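Local coordinates for protein scytovirin (Scytonema varium, PDB 2QSK) that acts as a sugar-binding lectin with strong antiviral activity against T-tropic HIV-1, inhibiting viral fusion and infection of cells, at residues Y6-C20 and K24-C38. Sequence-based numbering, arbitrary orientation.
Sequences YCWNEANNPGGPNRC and KQCDGARTCSSSGFC. With GOL (glycerol), chain E.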
# COMPACT_ATOMS: atom_id res chain seq x y z
N TYR A 6 -0.67 -3.84 -6.09
CA TYR A 6 0.40 -4.18 -5.15
C TYR A 6 0.74 -2.92 -4.34
O TYR A 6 1.03 -1.88 -4.93
CB TYR A 6 1.63 -4.66 -5.90
CG TYR A 6 2.74 -5.07 -4.95
CD1 TYR A 6 2.62 -6.20 -4.15
CD2 TYR A 6 3.90 -4.30 -4.82
CE1 TYR A 6 3.60 -6.56 -3.25
CE2 TYR A 6 4.90 -4.68 -3.96
CZ TYR A 6 4.75 -5.79 -3.16
OH TYR A 6 5.72 -6.19 -2.26
N CYS A 7 0.72 -3.03 -3.01
CA CYS A 7 0.98 -1.87 -2.15
C CYS A 7 2.23 -2.09 -1.32
O CYS A 7 2.34 -3.10 -0.61
CB CYS A 7 -0.20 -1.57 -1.23
SG CYS A 7 -1.63 -0.84 -2.03
N TRP A 8 3.15 -1.15 -1.37
CA TRP A 8 4.40 -1.22 -0.63
C TRP A 8 4.86 0.19 -0.29
O TRP A 8 4.83 1.07 -1.15
CB TRP A 8 5.46 -1.96 -1.46
CG TRP A 8 6.74 -2.14 -0.72
CD1 TRP A 8 7.84 -1.33 -0.77
CD2 TRP A 8 7.06 -3.19 0.20
NE1 TRP A 8 8.82 -1.81 0.04
CE2 TRP A 8 8.37 -2.94 0.66
CE3 TRP A 8 6.37 -4.30 0.70
CZ2 TRP A 8 9.01 -3.77 1.59
CZ3 TRP A 8 7.01 -5.12 1.61
CH2 TRP A 8 8.32 -4.85 2.05
N ASN A 9 5.27 0.40 0.96
CA ASN A 9 5.81 1.67 1.40
C ASN A 9 7.32 1.71 1.20
O ASN A 9 8.07 1.12 1.97
CB ASN A 9 5.46 1.90 2.87
CG ASN A 9 5.94 3.24 3.38
OD1 ASN A 9 6.55 4.03 2.65
ND2 ASN A 9 5.68 3.52 4.66
N GLU A 10 7.76 2.40 0.16
CA GLU A 10 9.18 2.45 -0.18
C GLU A 10 10.02 3.27 0.80
O GLU A 10 11.25 3.22 0.74
CB GLU A 10 9.36 3.04 -1.58
CG GLU A 10 8.76 2.19 -2.70
CD GLU A 10 8.91 2.80 -4.08
OE1 GLU A 10 9.75 3.74 -4.24
OE2 GLU A 10 8.20 2.35 -5.02
N ALA A 11 9.38 4.06 1.67
CA ALA A 11 10.14 4.96 2.55
C ALA A 11 11.07 4.20 3.46
O ALA A 11 12.12 4.74 3.84
CB ALA A 11 9.20 5.82 3.37
N ASN A 12 10.69 2.99 3.84
CA ASN A 12 11.40 2.22 4.84
C ASN A 12 12.33 1.16 4.25
O ASN A 12 12.79 0.27 4.97
CB ASN A 12 10.38 1.59 5.82
CG ASN A 12 9.54 2.63 6.50
OD1 ASN A 12 10.05 3.68 6.87
ND2 ASN A 12 8.24 2.37 6.65
N ASN A 13 12.65 1.26 2.95
CA ASN A 13 13.40 0.22 2.31
C ASN A 13 14.83 0.11 2.82
O ASN A 13 15.43 1.11 3.25
CB ASN A 13 13.44 0.44 0.79
CG ASN A 13 12.13 0.09 0.12
OD1 ASN A 13 11.17 -0.34 0.76
ND2 ASN A 13 12.09 0.26 -1.20
N PRO A 14 15.41 -1.09 2.72
CA PRO A 14 16.82 -1.24 3.06
C PRO A 14 17.67 -0.35 2.18
O PRO A 14 17.47 -0.30 0.95
CB PRO A 14 17.11 -2.72 2.77
CG PRO A 14 15.81 -3.38 2.69
CD PRO A 14 14.81 -2.36 2.29
N GLY A 15 18.61 0.35 2.79
CA GLY A 15 19.49 1.25 2.08
C GLY A 15 18.98 2.65 1.90
O GLY A 15 19.74 3.52 1.44
N GLY A 16 17.71 2.88 2.21
CA GLY A 16 17.13 4.21 2.15
C GLY A 16 15.84 4.24 1.37
O GLY A 16 15.44 3.26 0.70
N PRO A 17 15.15 5.37 1.45
CA PRO A 17 13.89 5.50 0.74
C PRO A 17 14.06 5.20 -0.76
O PRO A 17 15.00 5.66 -1.40
CB PRO A 17 13.51 6.97 0.98
CG PRO A 17 14.17 7.33 2.28
CD PRO A 17 15.49 6.60 2.22
N ASN A 18 13.14 4.41 -1.29
CA ASN A 18 13.07 4.14 -2.72
C ASN A 18 14.23 3.29 -3.23
O ASN A 18 14.37 3.14 -4.45
CB ASN A 18 12.98 5.44 -3.55
CG ASN A 18 12.00 6.42 -2.98
OD1 ASN A 18 12.38 7.49 -2.49
ND2 ASN A 18 10.72 6.05 -2.99
N ARG A 19 15.02 2.68 -2.34
CA ARG A 19 16.09 1.79 -2.76
C ARG A 19 15.58 0.36 -2.82
O ARG A 19 14.68 -0.03 -2.08
CB ARG A 19 17.29 1.88 -1.81
CG ARG A 19 17.85 3.28 -1.66
CD ARG A 19 18.10 4.00 -2.95
NE ARG A 19 19.07 3.34 -3.82
CZ ARG A 19 20.36 3.63 -3.87
NH1 ARG A 19 20.92 4.46 -2.99
NH2 ARG A 19 21.13 3.03 -4.78
N CYS A 20 16.19 -0.45 -3.67
CA CYS A 20 15.69 -1.81 -3.87
C CYS A 20 16.76 -2.74 -4.41
O CYS A 20 17.69 -2.30 -5.09
CB CYS A 20 14.49 -1.78 -4.83
SG CYS A 20 14.91 -1.07 -6.46
N LYS A 24 9.60 -6.44 -5.64
CA LYS A 24 8.68 -6.50 -4.50
C LYS A 24 8.90 -5.35 -3.52
O LYS A 24 8.05 -5.09 -2.67
CB LYS A 24 8.81 -7.83 -3.75
CG LYS A 24 7.65 -8.79 -3.91
CD LYS A 24 7.94 -10.08 -3.15
CE LYS A 24 6.74 -10.99 -3.05
NZ LYS A 24 5.70 -10.44 -2.16
N GLN A 25 10.03 -4.65 -3.62
CA GLN A 25 10.31 -3.51 -2.75
C GLN A 25 9.87 -2.19 -3.37
O GLN A 25 10.19 -1.11 -2.86
CB GLN A 25 11.81 -3.47 -2.42
CG GLN A 25 12.24 -4.66 -1.60
CD GLN A 25 13.74 -4.79 -1.57
OE1 GLN A 25 14.38 -4.74 -2.62
NE2 GLN A 25 14.31 -4.88 -0.37
N CYS A 26 9.12 -2.27 -4.48
CA CYS A 26 8.66 -1.07 -5.16
C CYS A 26 7.13 -1.08 -5.21
O CYS A 26 6.49 -2.11 -5.41
CB CYS A 26 9.27 -0.99 -6.56
SG CYS A 26 11.08 -0.96 -6.54
N ASP A 27 6.55 0.09 -4.98
CA ASP A 27 5.09 0.22 -4.88
C ASP A 27 4.41 0.03 -6.24
O ASP A 27 4.89 0.50 -7.28
CB ASP A 27 4.76 1.61 -4.34
CG ASP A 27 3.31 1.77 -3.90
OD1 ASP A 27 2.63 0.77 -3.58
OD2 ASP A 27 2.86 2.94 -3.87
N GLY A 28 3.24 -0.59 -6.21
CA GLY A 28 2.41 -0.69 -7.39
C GLY A 28 3.14 -1.35 -8.54
O GLY A 28 3.78 -2.38 -8.39
N ALA A 29 3.05 -0.70 -9.71
CA ALA A 29 3.67 -1.18 -10.95
C ALA A 29 5.14 -0.78 -11.07
O ALA A 29 5.75 -1.04 -12.12
CB ALA A 29 2.88 -0.63 -12.15
N ARG A 30 5.75 -0.17 -10.05
CA ARG A 30 7.18 0.19 -10.13
C ARG A 30 8.05 -1.06 -10.06
O ARG A 30 7.68 -2.08 -9.49
CB ARG A 30 7.51 1.19 -9.02
CG ARG A 30 6.93 2.55 -9.32
CD ARG A 30 6.87 3.48 -8.15
NE ARG A 30 8.10 3.76 -7.43
CZ ARG A 30 8.94 4.77 -7.68
NH1 ARG A 30 9.83 5.08 -6.76
NH2 ARG A 30 8.88 5.48 -8.80
N THR A 31 9.25 -0.94 -10.63
CA THR A 31 10.20 -2.02 -10.67
C THR A 31 11.59 -1.53 -10.27
O THR A 31 11.87 -0.32 -10.24
CB THR A 31 10.24 -2.69 -12.06
OG1 THR A 31 10.54 -1.72 -13.06
CG2 THR A 31 8.90 -3.34 -12.42
N CYS A 32 12.48 -2.46 -9.97
CA CYS A 32 13.80 -2.10 -9.48
C CYS A 32 14.77 -1.88 -10.64
O CYS A 32 14.91 -2.72 -11.54
CB CYS A 32 14.32 -3.17 -8.52
SG CYS A 32 15.72 -2.63 -7.55
N SER A 33 15.43 -0.72 -10.62
CA SER A 33 16.38 -0.33 -11.66
C SER A 33 17.74 -1.00 -11.46
O SER A 33 18.08 -1.49 -10.38
CB SER A 33 16.57 1.18 -11.67
OG SER A 33 17.45 1.58 -10.62
N SER A 34 18.56 -0.91 -12.50
CA SER A 34 19.92 -1.42 -12.43
C SER A 34 20.75 -0.69 -11.39
O SER A 34 21.74 -1.23 -10.92
CB SER A 34 20.57 -1.37 -13.81
OG SER A 34 20.54 -0.05 -14.31
N SER A 35 20.38 0.53 -11.03
CA SER A 35 21.13 1.26 -9.99
C SER A 35 20.52 1.13 -8.60
O SER A 35 20.96 1.81 -7.66
CB SER A 35 21.32 2.70 -10.35
OG SER A 35 20.09 3.26 -10.56
N GLY A 36 19.54 0.25 -8.45
CA GLY A 36 19.00 -0.04 -7.14
C GLY A 36 18.04 0.99 -6.63
O GLY A 36 17.93 1.19 -5.41
N PHE A 37 17.31 1.64 -7.54
CA PHE A 37 16.22 2.55 -7.20
C PHE A 37 14.93 2.03 -7.82
O PHE A 37 14.92 1.53 -8.96
CB PHE A 37 16.46 3.94 -7.76
CG PHE A 37 17.50 4.74 -7.00
CD1 PHE A 37 17.11 5.58 -5.96
CD2 PHE A 37 18.83 4.69 -7.34
CE1 PHE A 37 18.04 6.33 -5.26
CE2 PHE A 37 19.78 5.46 -6.64
CZ PHE A 37 19.37 6.27 -5.61
N CYS A 38 13.82 2.23 -7.13
CA CYS A 38 12.54 1.95 -7.76
C CYS A 38 12.26 2.94 -8.87
O CYS A 38 12.64 4.12 -8.79
CB CYS A 38 11.43 2.01 -6.73
SG CYS A 38 11.50 0.73 -5.48
C1 GOL E . 5.34 5.29 -5.15
O1 GOL E . 3.92 5.13 -5.15
C2 GOL E . 5.80 6.32 -4.11
O2 GOL E . 5.22 6.02 -2.85
C3 GOL E . 7.32 6.32 -4.01
O3 GOL E . 7.79 7.13 -2.94
O HOH W 1 6.00 -8.28 -0.61
O HOH W 2 13.37 5.54 -6.55
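Glu-10 and Arg-30 form a side-on, two-pronged salt bridge: NE of Arg-30 donates to Glu-10 OE2 at 2.8 Å and NH1 to OE1, each on the syn lone pair. The carboxylate and guanidinium planes lie only 13° apart. Backbone N of Asp-27 takes the anti lone pair of OE2, while ND2 of Asn-18 meets OE1 on its anti side, so four donors fix the rotation of this buried carboxylate; this probably favours its charged form. The Arg-30 chain is bent at chi3 (55°), and in this conformation NE and NH1 both face the carboxylate; its NH2 bonds to Gly-40 O.

Segment 6-20 also brings two aromatic side chains against 24-38. Tyr-6 OH donates a hydrogen bond to Lys-24 O at 2.6 Å, in the carbonyl plane and on a lone pair, whereas Gln-25 CA sits over one face of the Trp-8 indole, a CH-pi contact 3.9 Å from the centroid of the five-membered ring. Trp-8 NE1 donates in its ring plane to Asn-13 OD1; that amide's ND2 then bonds to Gln-25 O at 2.9 Å and to Arg-19 O.

This is a small disulfide-rich lectin fold with little regular secondary structure: Cys-20–Cys-32 joins the two segments, and Cys-26–Cys-38 closes the second on itself, the sulfurs Cys-20 SG and Cys-26 SG being 3.8 Å apart.

At the other end the Arg-19 chain, bent at chi2 and chi3, folds back and lays its guanidinium on the Phe-37 ring as a cation-pi stack, Arg-19 CZ 3.6 Å from the Phe-37 ring centroid. Arg-19 NE donates to Gly-36 O at 2.9 Å and NH2 to Ser-35 O; Arg-19 NE and Cys-20 N reach Gly-36 O from opposite faces of the carbonyl plane. A glycerol, probably from the crystallisation liquor, links Asn-18 ND2 to Asp-27 OD2, which also pairs with Arg-43.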